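Local atomic coordinates of putative uncharacterized protein (Bacteroides vulgatus, PDB entry 4F7A), a protein that probably binds mucin O-glycans at the bacterial outer membrane as a SusD/RagB-family lipoprotein with a TPR-like helical fold. Residues Ala208-Asn213 with Gln442-Tyr447; Glu153-Phe158 with Leu502-Gly507; Val270-Glu275 with Glu293-Val298. All coordinates share one frame; numbering follows the deposited sequence.

In the fold
Contacts 1 and 2 are neighbours in the helical, TPR-like fold, their centres about 10 Å apart, and they touch: R210 and V211 of contact 1 meet Y155, and R210 also packs on W504. Helix 151-174 of contact 2 is followed in the chain by helix 193-210 of contact 1. Contact 3, a surface contact between helix 265-273 and the loop 293-298, lies about 26 Å from contact 1 and 35 Å from contact 2, centre to centre. Along the chain the three are nested, contact 3 inside contact 1 and contact 1 inside contact 2, so the C-terminal part of the chain folds back onto helices that come much earlier in the sequence.

Contact 1: Ala208-Asn213 with Gln442-Tyr447; sequences AMRVSN and QRRTGY
In the TPR-like helical fold of this SusD homologue, the C-terminal end of helix 193-210 meets the last turn of helix 435-445, and R444 carries the meeting. Its CG stands anti to the backbone N (chi1 -159°), and bends at chi2 and chi3 fold the chain until one guanidinium face is turned to the carbonyl O of M209 in the last turn of the other helix. M209 O sits 3.1 Å above the guanidinium plane, over its centre, while CG2 of T445 covers the opposite face; the group is thus sandwiched. M209 O approaches the face and not an N-H, so its 3.2 Å separation from R444 NH1 is no hydrogen bond. That oxygen instead takes two bonds from S212, one from the backbone N and one from OG, the latter 2.7 Å long from S212 OG to M209 O, in the carbonyl plane and on a lone pair. Farther back along the arginine chain, R444 CD rests 3.3 Å from R210 O. A water joins the segments, accepting from N213 ND2 at 2.9 Å and donating to R444 O at 2.8 Å; N213 OD1 accepts from R347 NH2, and ND2 also bonds N509 OD1. The polar ends of both arginines are paired with acids: E441 bridges R444 and R210, E343 takes R444 NH1, and E437 and D130 take R210 NH2, which would be expected to offset the two like charges. Beyond the contact, M209 packs on L340 of helix 334-346 and A223 of helix 216-228, while T445 touches I424 of helix 416-431.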
ATOM      1  N   ALA A 208       2.681  -8.905  10.227  1.00 11.15           N
ATOM      2  CA  ALA A 208       2.188 -10.106  10.886  1.00 11.49           C
ATOM      3  C   ALA A 208       0.950 -10.662  10.201  1.00 11.69           C
ATOM      4  O   ALA A 208       0.881 -11.864   9.939  1.00 10.94           O
ATOM      5  CB  ALA A 208       1.908  -9.815  12.370  1.00  9.77           C
HETATM    6  N   MSE A 209      -0.023  -9.806   9.888  1.00 10.88           N
HETATM    7  CA  MSE A 209      -1.198 -10.276   9.181  1.00 12.21           C
HETATM    8  C   MSE A 209      -0.853 -10.693   7.759  1.00 11.93           C
HETATM    9  O   MSE A 209      -1.372 -11.696   7.267  1.00 12.53           O
HETATM   10  CB  MSE A 209      -2.329  -9.276   9.202  1.00 12.92           C
HETATM   11  CG  MSE A 209      -2.923  -9.048  10.568  1.00 14.06           C
HETATM   12 SE   MSE A 209      -3.508 -10.623  11.526  0.75 11.13          SE
HETATM   13  CE  MSE A 209      -1.956 -10.875  12.611  1.00 14.92           C
ATOM     14  N   ARG A 210       0.072  -9.986   7.119  1.00 11.35           N
ATOM     15  CA  ARG A 210       0.512 -10.381   5.786  1.00 12.49           C
ATOM     16  C   ARG A 210       0.971 -11.849   5.741  1.00 12.53           C
ATOM     17  O   ARG A 210       0.677 -12.557   4.791  1.00 12.71           O
ATOM     18  CB  ARG A 210       1.663  -9.510   5.271  1.00 11.60           C
ATOM     19  CG  ARG A 210       1.968  -9.786   3.765  1.00 15.27           C
ATOM     20  CD  ARG A 210       1.138  -8.916   2.819  1.00 16.28           C
ATOM     21  NE  ARG A 210       1.697  -7.577   2.801  1.00 13.85           N
ATOM     22  CZ  ARG A 210       1.074  -6.458   3.165  1.00 12.79           C
ATOM     23  NH1 ARG A 210      -0.190  -6.463   3.562  1.00 12.83           N
ATOM     24  NH2 ARG A 210       1.734  -5.306   3.133  1.00 15.93           N
ATOM     25  N   VAL A 211       1.717 -12.291   6.755  1.00 12.91           N
ATOM     26  CA  VAL A 211       2.287 -13.639   6.730  1.00 11.09           C
ATOM     27  C   VAL A 211       1.356 -14.681   7.372  1.00 12.62           C
ATOM     28  O   VAL A 211       1.747 -15.831   7.493  1.00 14.45           O
ATOM     29  CB  VAL A 211       3.689 -13.723   7.400  1.00 12.06           C
ATOM     30  CG1 VAL A 211       4.630 -12.681   6.792  1.00 12.55           C
ATOM     31  CG2 VAL A 211       3.600 -13.564   8.904  1.00 13.60           C
ATOM     32  N   SER A 212       0.137 -14.288   7.761  1.00 12.85           N
ATOM     33  CA  SER A 212      -0.752 -15.176   8.546  1.00 12.31           C
ATOM     34  C   SER A 212      -1.222 -16.439   7.825  1.00 13.56           C
ATOM     35  O   SER A 212      -1.463 -17.449   8.488  1.00 14.38           O
ATOM     36  CB  SER A 212      -1.955 -14.413   9.113  1.00 11.33           C
ATOM     37  OG  SER A 212      -2.747 -13.866   8.075  1.00 13.63           O
ATOM     38  N   ASN A 213      -1.332 -16.404   6.491  1.00 11.17           N
ATOM     39  CA  ASN A 213      -1.741 -17.590   5.728  1.00 13.04           C
ATOM     40  C   ASN A 213      -0.586 -18.534   5.493  1.00 14.22           C
ATOM     41  O   ASN A 213      -0.776 -19.736   5.567  1.00 14.99           O
ATOM     42  CB  ASN A 213      -2.352 -17.232   4.382  1.00 11.39           C
ATOM     43  CG  ASN A 213      -3.695 -16.578   4.504  1.00 14.07           C
ATOM     44  OD1 ASN A 213      -4.468 -16.842   5.458  1.00 14.90           O
ATOM     45  ND2 ASN A 213      -4.021 -15.752   3.516  1.00 11.72           N
ATOM     46  N   GLN A 442      -5.110  -7.434  -1.411  1.00 10.10           N
ATOM     47  CA  GLN A 442      -5.977  -8.114  -2.362  1.00 12.13           C
ATOM     48  C   GLN A 442      -5.366  -9.426  -2.879  1.00 12.31           C
ATOM     49  O   GLN A 442      -6.048 -10.452  -2.993  1.00 11.24           O
ATOM     50  CB  GLN A 442      -6.308  -7.178  -3.512  1.00 11.93           C
ATOM     51  CG  GLN A 442      -7.278  -7.764  -4.523  1.00 12.74           C
ATOM     52  CD  GLN A 442      -6.614  -8.528  -5.651  1.00 17.19           C
ATOM     53  OE1 GLN A 442      -5.423  -8.371  -5.915  1.00 13.87           O
ATOM     54  NE2 GLN A 442      -7.400  -9.336  -6.346  1.00 16.55           N
ATOM     55  N   ARG A 443      -4.065  -9.386  -3.157  1.00 12.61           N
ATOM     56  CA  ARG A 443      -3.344 -10.582  -3.578  1.00 10.96           C
ATOM     57  C   ARG A 443      -3.228 -11.598  -2.458  1.00 12.28           C
ATOM     58  O   ARG A 443      -3.332 -12.794  -2.700  1.00 12.70           O
ATOM     59  CB  ARG A 443      -1.963 -10.227  -4.134  1.00  8.69           C
ATOM     60  CG  ARG A 443      -2.063  -9.458  -5.459  1.00 11.78           C
ATOM     61  CD  ARG A 443      -0.720  -9.053  -5.981  1.00 12.19           C
ATOM     62  NE  ARG A 443      -0.219  -7.887  -5.245  1.00  9.90           N
ATOM     63  CZ  ARG A 443       1.052  -7.693  -4.894  1.00 11.57           C
ATOM     64  NH1 ARG A 443       1.983  -8.595  -5.203  1.00 11.85           N
ATOM     65  NH2 ARG A 443       1.387  -6.599  -4.225  1.00 13.30           N
ATOM     66  N   ARG A 444      -3.048 -11.110  -1.232  1.00 10.98           N
ATOM     67  CA  ARG A 444      -2.834 -11.971  -0.092  1.00 10.25           C
ATOM     68  C   ARG A 444      -4.134 -12.692   0.282  1.00 13.44           C
ATOM     69  O   ARG A 444      -4.142 -13.904   0.516  1.00 12.32           O
ATOM     70  CB  ARG A 444      -2.309 -11.127   1.082  1.00 12.81           C
ATOM     71  CG  ARG A 444      -1.577 -11.906   2.179  1.00 17.61           C
ATOM     72  CD  ARG A 444      -2.351 -12.190   3.434  1.00 15.24           C
ATOM     73  NE  ARG A 444      -2.928 -11.013   4.112  1.00 12.34           N
ATOM     74  CZ  ARG A 444      -3.745 -11.111   5.167  1.00 12.62           C
ATOM     75  NH1 ARG A 444      -4.063 -12.298   5.681  1.00 13.28           N
ATOM     76  NH2 ARG A 444      -4.266 -10.029   5.701  1.00 14.24           N
ATOM     77  N   THR A 445      -5.243 -11.961   0.282  1.00 12.01           N
ATOM     78  CA  THR A 445      -6.507 -12.517   0.830  1.00 12.23           C
ATOM     79  C   THR A 445      -7.570 -12.863  -0.202  1.00 11.42           C
ATOM     80  O   THR A 445      -8.568 -13.526   0.133  1.00 11.84           O
ATOM     81  CB  THR A 445      -7.161 -11.508   1.779  1.00 11.96           C
ATOM     82  OG1 THR A 445      -7.619 -10.373   1.028  1.00 10.48           O
ATOM     83  CG2 THR A 445      -6.168 -11.038   2.872  1.00 12.57           C
ATOM     84  N   GLY A 446      -7.437 -12.326  -1.419  1.00 11.86           N
ATOM     85  CA  GLY A 446      -8.487 -12.433  -2.437  1.00 11.25           C
ATOM     86  C   GLY A 446      -9.577 -11.372  -2.346  1.00 12.12           C
ATOM     87  O   GLY A 446     -10.536 -11.381  -3.142  1.00 12.83           O
ATOM     88  N   TYR A 447      -9.422 -10.446  -1.397  1.00 11.70           N
ATOM     89  CA  TYR A 447     -10.421  -9.432  -1.113  1.00 10.89           C
ATOM     90  C   TYR A 447      -9.832  -8.027  -1.231  1.00 10.60           C
ATOM     91  O   TYR A 447      -8.657  -7.813  -0.948  1.00 10.22           O
ATOM     92  CB  TYR A 447     -10.997  -9.625   0.283  1.00 11.03           C
ATOM     93  CG  TYR A 447     -11.572 -11.020   0.526  1.00 13.69           C
ATOM     94  CD1 TYR A 447     -12.492 -11.580  -0.350  1.00 12.75           C
ATOM     95  CD2 TYR A 447     -11.193 -11.771   1.636  1.00 10.88           C
ATOM     96  CE1 TYR A 447     -13.016 -12.873  -0.150  1.00 15.47           C
ATOM     97  CE2 TYR A 447     -11.754 -13.046   1.873  1.00 11.87           C
ATOM     98  CZ  TYR A 447     -12.641 -13.599   0.951  1.00 13.27           C
ATOM     99  OH  TYR A 447     -13.175 -14.865   1.173  1.00 14.33           O
TER
HETATM  100  O   HOH W   1      -2.182 -15.766   1.215  1.00 18.03           O

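Contact 2: Glu153-Phe158 with Leu502-Gly507; sequences EAYKAF and LWWDTG
Y155 has an unusual first torsion, chi1 -94°, which swings its ring from helix 151-174 toward the two tryptophans of the loop 502-507. W504 CG sits between the backbone N and the carbonyl carbon (chi1 49°), which brings its pyrrole ring to the phenol, while W503 meets the base of the tyrosine, with W503 CZ3 4.2 Å from Y155 CB. At the far end, W504 CD1 is 3.8 Å from Y155 CE1, and the indole nitrogen NE1 of W504 lies 3.6 Å from Y155 OH. The tyrosine ring and the five-membered ring are steeply inclined and meet obliquely. The two polar atoms are not bonded to each other; both Y155 OH and W504 NE1 bond to OD1 of D130 in helix 111-132, so one carboxylate oxygen ties the phenol and the indole together. One face of the tyrosine ring is covered by F158, whose CD2 lies 4.2 Å above the plane, over its centre. With an alanine here in place of Y155, the CB contact to W503 could remain, but a gap would probably open beside W504 CD1 and NE1, and D130 would lose its phenol partner. W503 and W504 are the two central residues of the type I beta turn L502-D505, closed by D505 N to L502 O at 3.0 Å. Helix 151-174 is thereby fastened to the chain's C-terminal loop by a largely buried group of aromatic side chains within the helical, TPR-like SusD fold.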
ATOM      1  N   GLU A 153      12.936 -14.505   4.031  1.00 13.30           N
ATOM      2  CA  GLU A 153      14.113 -13.957   4.688  1.00 13.59           C
ATOM      3  C   GLU A 153      14.001 -12.446   4.853  1.00 13.72           C
ATOM      4  O   GLU A 153      14.454 -11.901   5.877  1.00 14.19           O
ATOM      5  CB  GLU A 153      15.376 -14.301   3.905  1.00 16.38           C
ATOM      6  CG  GLU A 153      15.767 -15.769   4.079  1.00 19.58           C
ATOM      7  CD  GLU A 153      16.704 -16.304   2.968  1.00 27.99           C
ATOM      8  OE1 GLU A 153      17.016 -15.623   1.963  1.00 18.34           O
ATOM      9  OE2 GLU A 153      17.118 -17.457   3.103  1.00 25.29           O
ATOM     10  N   ALA A 154      13.459 -11.767   3.842  1.00 14.39           N
ATOM     11  CA  ALA A 154      13.250 -10.302   3.937  1.00 13.40           C
ATOM     12  C   ALA A 154      12.278  -9.987   5.067  1.00 13.40           C
ATOM     13  O   ALA A 154      12.531  -9.085   5.872  1.00 13.99           O
ATOM     14  CB  ALA A 154      12.752  -9.722   2.603  1.00 10.75           C
ATOM     15  N   TYR A 155      11.147 -10.707   5.118  1.00 11.52           N
ATOM     16  CA  TYR A 155      10.174 -10.523   6.227  1.00 11.54           C
ATOM     17  C   TYR A 155      10.799 -10.752   7.606  1.00 13.01           C
ATOM     18  O   TYR A 155      10.624  -9.958   8.537  1.00 12.98           O
ATOM     19  CB  TYR A 155       8.910 -11.382   6.008  1.00 11.28           C
ATOM     20  CG  TYR A 155       7.842 -10.552   5.307  1.00 12.73           C
ATOM     21  CD1 TYR A 155       7.918 -10.276   3.946  1.00 12.75           C
ATOM     22  CD2 TYR A 155       6.783 -10.009   6.014  1.00 13.39           C
ATOM     23  CE1 TYR A 155       6.959  -9.475   3.300  1.00 15.56           C
ATOM     24  CE2 TYR A 155       5.809  -9.229   5.368  1.00 11.29           C
ATOM     25  CZ  TYR A 155       5.915  -8.945   4.026  1.00 13.41           C
ATOM     26  OH  TYR A 155       4.962  -8.144   3.425  1.00 12.29           O
ATOM     27  N   LYS A 156      11.573 -11.822   7.737  1.00 14.62           N
ATOM     28  CA  LYS A 156      12.235 -12.079   8.999  1.00 14.97           C
ATOM     29  C   LYS A 156      13.194 -10.925   9.317  1.00 15.15           C
ATOM     30  O   LYS A 156      13.274 -10.489  10.455  1.00 12.13           O
ATOM     31  CB  LYS A 156      12.932 -13.442   8.978  1.00 15.69           C
ATOM     32  CG  LYS A 156      11.894 -14.580   9.069  1.00 30.28           C
ATOM     33  CD  LYS A 156      12.494 -15.984   9.125  1.00 41.53           C
ATOM     34  CE  LYS A 156      11.368 -17.028   9.242  1.00 47.35           C
ATOM     35  NZ  LYS A 156      11.882 -18.428   9.248  1.00 52.02           N
ATOM     36  N   ALA A 157      13.921 -10.427   8.320  1.00 13.80           N
ATOM     37  CA  ALA A 157      14.815  -9.285   8.574  1.00 14.47           C
ATOM     38  C   ALA A 157      14.000  -8.037   8.982  1.00 13.89           C
ATOM     39  O   ALA A 157      14.423  -7.273   9.867  1.00 13.95           O
ATOM     40  CB  ALA A 157      15.709  -9.004   7.356  1.00 14.84           C
ATOM     41  N   PHE A 158      12.826  -7.838   8.380  1.00 12.54           N
ATOM     42  CA  PHE A 158      11.975  -6.704   8.770  1.00 11.78           C
ATOM     43  C   PHE A 158      11.588  -6.798  10.240  1.00 13.71           C
ATOM     44  O   PHE A 158      11.673  -5.807  10.976  1.00 13.26           O
ATOM     45  CB  PHE A 158      10.681  -6.622   7.971  1.00 11.75           C
ATOM     46  CG  PHE A 158      10.849  -6.447   6.511  1.00 12.17           C
ATOM     47  CD1 PHE A 158      11.949  -5.823   5.961  1.00 12.74           C
ATOM     48  CD2 PHE A 158       9.829  -6.854   5.661  1.00 12.66           C
ATOM     49  CE1 PHE A 158      12.054  -5.670   4.598  1.00 13.57           C
ATOM     50  CE2 PHE A 158       9.935  -6.690   4.326  1.00 13.14           C
ATOM     51  CZ  PHE A 158      11.059  -6.092   3.788  1.00 12.38           C
ATOM     52  N   LEU A 502       3.715 -14.817  -4.807  1.00 11.95           N
ATOM     53  CA  LEU A 502       4.726 -14.501  -3.803  1.00 12.00           C
ATOM     54  C   LEU A 502       4.588 -15.426  -2.604  1.00 13.01           C
ATOM     55  O   LEU A 502       3.567 -16.102  -2.451  1.00 13.36           O
ATOM     56  CB  LEU A 502       4.631 -13.035  -3.408  1.00 14.19           C
ATOM     57  CG  LEU A 502       4.822 -12.085  -4.590  1.00 15.13           C
ATOM     58  CD1 LEU A 502       4.810 -10.643  -4.113  1.00 12.75           C
ATOM     59  CD2 LEU A 502       6.132 -12.431  -5.356  1.00 11.24           C
ATOM     60  N   TRP A 503       5.639 -15.492  -1.789  1.00 14.47           N
ATOM     61  CA  TRP A 503       5.689 -16.376  -0.634  1.00 15.14           C
ATOM     62  C   TRP A 503       4.454 -16.253   0.279  1.00 12.43           C
ATOM     63  O   TRP A 503       3.879 -17.268   0.693  1.00 13.39           O
ATOM     64  CB  TRP A 503       6.987 -16.135   0.157  1.00 14.01           C
ATOM     65  CG  TRP A 503       7.064 -16.842   1.504  1.00 14.05           C
ATOM     66  CD1 TRP A 503       7.255 -18.180   1.739  1.00 17.71           C
ATOM     67  CD2 TRP A 503       6.963 -16.220   2.786  1.00 16.66           C
ATOM     68  NE1 TRP A 503       7.289 -18.418   3.102  1.00 17.07           N
ATOM     69  CE2 TRP A 503       7.107 -17.232   3.763  1.00 14.54           C
ATOM     70  CE3 TRP A 503       6.806 -14.899   3.207  1.00 17.50           C
ATOM     71  CZ2 TRP A 503       7.085 -16.953   5.136  1.00 17.96           C
ATOM     72  CZ3 TRP A 503       6.753 -14.626   4.575  1.00 16.52           C
ATOM     73  CH2 TRP A 503       6.901 -15.646   5.518  1.00 17.63           C
ATOM     74  N   TRP A 504       4.028 -15.029   0.577  1.00 11.76           N
ATOM     75  CA  TRP A 504       2.863 -14.835   1.465  1.00 12.85           C
ATOM     76  C   TRP A 504       1.503 -15.082   0.846  1.00 12.09           C
ATOM     77  O   TRP A 504       0.496 -15.065   1.559  1.00 13.21           O
ATOM     78  CB  TRP A 504       2.874 -13.483   2.174  1.00 10.96           C
ATOM     79  CG  TRP A 504       3.118 -12.235   1.343  1.00 11.70           C
ATOM     80  CD1 TRP A 504       4.165 -11.364   1.499  1.00 11.20           C
ATOM     81  CD2 TRP A 504       2.281 -11.656   0.325  1.00 14.18           C
ATOM     82  NE1 TRP A 504       4.047 -10.314   0.638  1.00 12.76           N
ATOM     83  CE2 TRP A 504       2.910 -10.468  -0.106  1.00  9.48           C
ATOM     84  CE3 TRP A 504       1.087 -12.027  -0.273  1.00 10.42           C
ATOM     85  CZ2 TRP A 504       2.360  -9.646  -1.076  1.00 10.03           C
ATOM     86  CZ3 TRP A 504       0.554 -11.242  -1.244  1.00 12.24           C
ATOM     87  CH2 TRP A 504       1.196 -10.056  -1.660  1.00 12.23           C
ATOM     88  N   ASP A 505       1.488 -15.359  -0.449  1.00 11.46           N
ATOM     89  CA  ASP A 505       0.278 -15.606  -1.232  1.00 11.46           C
ATOM     90  C   ASP A 505       0.135 -17.118  -1.378  1.00 13.36           C
ATOM     91  O   ASP A 505       0.831 -17.739  -2.193  1.00 13.97           O
ATOM     92  CB  ASP A 505       0.437 -14.923  -2.606  1.00 13.77           C
ATOM     93  CG  ASP A 505      -0.720 -15.172  -3.554  1.00 17.83           C
ATOM     94  OD1 ASP A 505      -1.672 -15.902  -3.190  1.00 14.02           O
ATOM     95  OD2 ASP A 505      -0.665 -14.622  -4.674  1.00 16.88           O
ATOM     96  N   THR A 506      -0.747 -17.704  -0.576  1.00 13.18           N
ATOM     97  CA  THR A 506      -0.968 -19.159  -0.595  1.00 14.33           C
ATOM     98  C   THR A 506      -2.136 -19.541  -1.494  1.00 16.22           C
ATOM     99  O   THR A 506      -2.397 -20.714  -1.705  1.00 17.50           O
ATOM    100  CB  THR A 506      -1.266 -19.686   0.817  1.00 16.70           C
ATOM    101  OG1 THR A 506      -2.442 -19.036   1.315  1.00 15.10           O
ATOM    102  CG2 THR A 506      -0.095 -19.403   1.750  1.00 17.18           C
ATOM    103  N   GLY A 507      -2.876 -18.563  -1.987  1.00 16.77           N
ATOM    104  CA  GLY A 507      -4.036 -18.841  -2.818  1.00 19.47           C
ATOM    105  C   GLY A 507      -5.291 -19.120  -2.019  1.00 24.60           C
ATOM    106  O   GLY A 507      -6.347 -19.330  -2.602  1.00 27.20           O
TER

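Contact 3: Val270-Glu275 with Glu293-Val298; sequences VLNGYE and EEYLGV
N272 and Y295 make this surface contact, a side-chain amide bridging the end of helix 265-273 to an irregular loop; the helix itself closes in a Schellman motif at E275, whose backbone N bonds to N272 O. The amide of N272 uses both its polar atoms on the backbone of Y295. Its CG lies anti to the carbonyl carbon (chi1 -79°), and the group extends from the helix flank toward the loop. ND2 of N272 donates to the carbonyl O of Y295 over 2.9 Å, at an N-H...O angle of 152°; the acceptor lies nearly in the amide plane, while the donor is tilted 21° from the carbonyl plane. On the other branch of the amide, N272 OD1 is 3.7 Å from Y295 CB, and the amide and ring planes are turned obliquely to each other. Both backbone polar groups of Y295 are thereby engaged, its carbonyl directly and its N-H through a water. The CB of Y295 points toward the helix, while the side chain continues to I279 and S280 of helix 279-282 and also touches M263 of strand 262-263, so one residue joins the loop to three elements of the fold. The bridging water sits at the edge of the Y295 ring, in its plane, donating to N272 OD1 at 2.7 Å and accepting from Y295 N at 2.8 Å.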
ATOM      1  N   VAL A 270     -18.470  -0.707  -5.290  1.00 12.73           N
ATOM      2  CA  VAL A 270     -18.529  -0.783  -3.851  1.00 13.85           C
ATOM      3  C   VAL A 270     -19.132   0.483  -3.230  1.00 12.19           C
ATOM      4  O   VAL A 270     -20.064   0.409  -2.443  1.00 11.35           O
ATOM      5  CB  VAL A 270     -17.118  -1.113  -3.248  1.00 13.05           C
ATOM      6  CG1 VAL A 270     -17.118  -0.948  -1.757  1.00 10.77           C
ATOM      7  CG2 VAL A 270     -16.685  -2.523  -3.665  1.00 13.49           C
ATOM      8  N   LEU A 271     -18.592   1.643  -3.561  1.00 11.04           N
ATOM      9  CA  LEU A 271     -19.016   2.846  -2.898  1.00 12.14           C
ATOM     10  C   LEU A 271     -20.449   3.241  -3.288  1.00 13.28           C
ATOM     11  O   LEU A 271     -21.211   3.721  -2.441  1.00 11.43           O
ATOM     12  CB  LEU A 271     -18.009   3.962  -3.151  1.00 12.31           C
ATOM     13  CG  LEU A 271     -16.591   3.789  -2.574  1.00 13.08           C
ATOM     14  CD1 LEU A 271     -15.697   5.023  -2.924  1.00 10.06           C
ATOM     15  CD2 LEU A 271     -16.595   3.568  -1.090  1.00 15.19           C
ATOM     16  N   ASN A 272     -20.838   3.013  -4.545  1.00 13.94           N
ATOM     17  CA  ASN A 272     -22.234   3.264  -4.941  1.00 15.41           C
ATOM     18  C   ASN A 272     -23.188   2.304  -4.229  1.00 14.41           C
ATOM     19  O   ASN A 272     -24.202   2.722  -3.684  1.00 12.68           O
ATOM     20  CB  ASN A 272     -22.456   3.104  -6.451  1.00 16.14           C
ATOM     21  CG  ASN A 272     -21.998   4.319  -7.244  1.00 23.24           C
ATOM     22  OD1 ASN A 272     -22.350   5.442  -6.903  1.00 19.71           O
ATOM     23  ND2 ASN A 272     -21.270   4.086  -8.348  1.00 14.51           N
ATOM     24  N   GLY A 273     -22.892   1.017  -4.260  1.00 13.46           N
ATOM     25  CA  GLY A 273     -23.818   0.039  -3.672  1.00 11.94           C
ATOM     26  C   GLY A 273     -23.964   0.162  -2.159  1.00 13.85           C
ATOM     27  O   GLY A 273     -25.044  -0.041  -1.615  1.00 14.69           O
ATOM     28  N   TYR A 274     -22.876   0.507  -1.486  1.00 10.86           N
ATOM     29  CA  TYR A 274     -22.899   0.742  -0.039  1.00 12.73           C
ATOM     30  C   TYR A 274     -23.461   2.122   0.345  1.00 14.48           C
ATOM     31  O   TYR A 274     -23.583   2.438   1.527  1.00 13.73           O
ATOM     32  CB  TYR A 274     -21.489   0.593   0.526  1.00 11.71           C
ATOM     33  CG  TYR A 274     -20.910  -0.808   0.610  1.00 12.13           C
ATOM     34  CD1 TYR A 274     -21.691  -1.943   0.404  1.00 11.99           C
ATOM     35  CD2 TYR A 274     -19.573  -0.998   0.935  1.00 12.11           C
ATOM     36  CE1 TYR A 274     -21.146  -3.209   0.499  1.00 12.40           C
ATOM     37  CE2 TYR A 274     -19.017  -2.251   1.032  1.00 13.99           C
ATOM     38  CZ  TYR A 274     -19.826  -3.367   0.836  1.00 14.02           C
ATOM     39  OH  TYR A 274     -19.311  -4.620   0.967  1.00 13.14           O
ATOM     40  N   GLU A 275     -23.776   2.956  -0.656  1.00 16.08           N
ATOM     41  CA  GLU A 275     -24.220   4.338  -0.443  1.00 16.13           C
ATOM     42  C   GLU A 275     -23.263   5.011   0.513  1.00 15.22           C
ATOM     43  O   GLU A 275     -23.655   5.623   1.502  1.00 13.38           O
ATOM     44  CB  GLU A 275     -25.687   4.382   0.047  1.00 19.10           C
ATOM     45  CG  GLU A 275     -26.636   3.792  -1.003  1.00 24.06           C
ATOM     46  CD  GLU A 275     -28.121   4.040  -0.712  1.00 39.72           C
ATOM     47  OE1 GLU A 275     -28.568   3.797   0.419  1.00 43.32           O
ATOM     48  OE2 GLU A 275     -28.840   4.444  -1.637  1.00 49.69           O
ATOM     49  N   GLU A 293     -24.787  13.003 -12.464  1.00 20.78           N
ATOM     50  CA  GLU A 293     -24.913  12.839 -11.027  1.00 22.05           C
ATOM     51  C   GLU A 293     -24.475  11.436 -10.561  1.00 20.15           C
ATOM     52  O   GLU A 293     -24.625  11.091  -9.396  1.00 23.54           O
ATOM     53  CB  GLU A 293     -26.361  13.094 -10.601  1.00 26.22           C
ATOM     54  CG  GLU A 293     -26.904  14.461 -11.002  1.00 35.69           C
ATOM     55  CD  GLU A 293     -28.337  14.640 -10.541  1.00 49.37           C
ATOM     56  OE1 GLU A 293     -28.563  14.575  -9.313  1.00 56.43           O
ATOM     57  OE2 GLU A 293     -29.232  14.827 -11.396  1.00 52.85           O
ATOM     58  N   GLU A 294     -23.940  10.629 -11.460  1.00 17.13           N
ATOM     59  CA  GLU A 294     -23.522   9.269 -11.123  1.00 17.34           C
ATOM     60  C   GLU A 294     -22.009   9.185 -10.954  1.00 16.47           C
ATOM     61  O   GLU A 294     -21.238   9.997 -11.514  1.00 17.15           O
ATOM     62  CB  GLU A 294     -23.992   8.292 -12.201  1.00 18.90           C
ATOM     63  CG  GLU A 294     -25.511   8.171 -12.288  1.00 24.41           C
ATOM     64  CD  GLU A 294     -25.977   7.742 -13.672  1.00 32.01           C
ATOM     65  OE1 GLU A 294     -25.332   6.861 -14.262  1.00 23.20           O
ATOM     66  OE2 GLU A 294     -26.956   8.324 -14.184  1.00 33.32           O
ATOM     67  N   TYR A 295     -21.588   8.199 -10.188  1.00 13.50           N
ATOM     68  CA  TYR A 295     -20.167   7.885 -10.062  1.00 11.69           C
ATOM     69  C   TYR A 295     -19.878   6.694 -10.942  1.00 14.51           C
ATOM     70  O   TYR A 295     -20.400   5.597 -10.708  1.00 15.35           O
ATOM     71  CB  TYR A 295     -19.799   7.586  -8.615  1.00 11.47           C
ATOM     72  CG  TYR A 295     -19.892   8.834  -7.759  1.00 12.32           C
ATOM     73  CD1 TYR A 295     -21.102   9.253  -7.227  1.00 15.96           C
ATOM     74  CD2 TYR A 295     -18.763   9.614  -7.523  1.00 14.49           C
ATOM     75  CE1 TYR A 295     -21.191  10.438  -6.467  1.00 16.85           C
ATOM     76  CE2 TYR A 295     -18.836  10.784  -6.776  1.00 16.59           C
ATOM     77  CZ  TYR A 295     -20.040  11.179  -6.240  1.00 20.59           C
ATOM     78  OH  TYR A 295     -20.092  12.334  -5.507  1.00 18.66           O
ATOM     79  N   LEU A 296     -19.041   6.901 -11.947  1.00 13.16           N
ATOM     80  CA  LEU A 296     -18.725   5.860 -12.924  1.00 12.49           C
ATOM     81  C   LEU A 296     -17.238   5.559 -12.868  1.00 13.16           C
ATOM     82  O   LEU A 296     -16.430   6.463 -12.983  1.00 11.74           O
ATOM     83  CB  LEU A 296     -19.105   6.312 -14.337  1.00 14.96           C
ATOM     84  CG  LEU A 296     -20.560   6.643 -14.616  1.00 15.41           C
ATOM     85  CD1 LEU A 296     -20.724   7.051 -16.087  1.00 12.37           C
ATOM     86  CD2 LEU A 296     -21.502   5.453 -14.270  1.00 12.69           C
ATOM     87  N   GLY A 297     -16.896   4.285 -12.658  1.00 13.55           N
ATOM     88  CA  GLY A 297     -15.533   3.819 -12.613  1.00 12.37           C
ATOM     89  C   GLY A 297     -15.068   3.126 -13.887  1.00 13.10           C
ATOM     90  O   GLY A 297     -15.831   2.418 -14.545  1.00 14.60           O
ATOM     91  N   VAL A 298     -13.795   3.314 -14.213  1.00 11.08           N
ATOM     92  CA  VAL A 298     -13.211   2.733 -15.396  1.00 12.59           C
ATOM     93  C   VAL A 298     -12.926   1.248 -15.211  1.00 12.96           C
ATOM     94  O   VAL A 298     -12.232   0.861 -14.273  1.00 13.40           O
ATOM     95  CB  VAL A 298     -11.907   3.499 -15.765  1.00 10.94           C
ATOM     96  CG1 VAL A 298     -11.268   2.934 -17.038  1.00 13.00           C
ATOM     97  CG2 VAL A 298     -12.230   5.029 -15.907  1.00 12.68           C
TER
HETATM   98  O   HOH W   2     -23.624   6.736  -8.864  1.00 14.49           O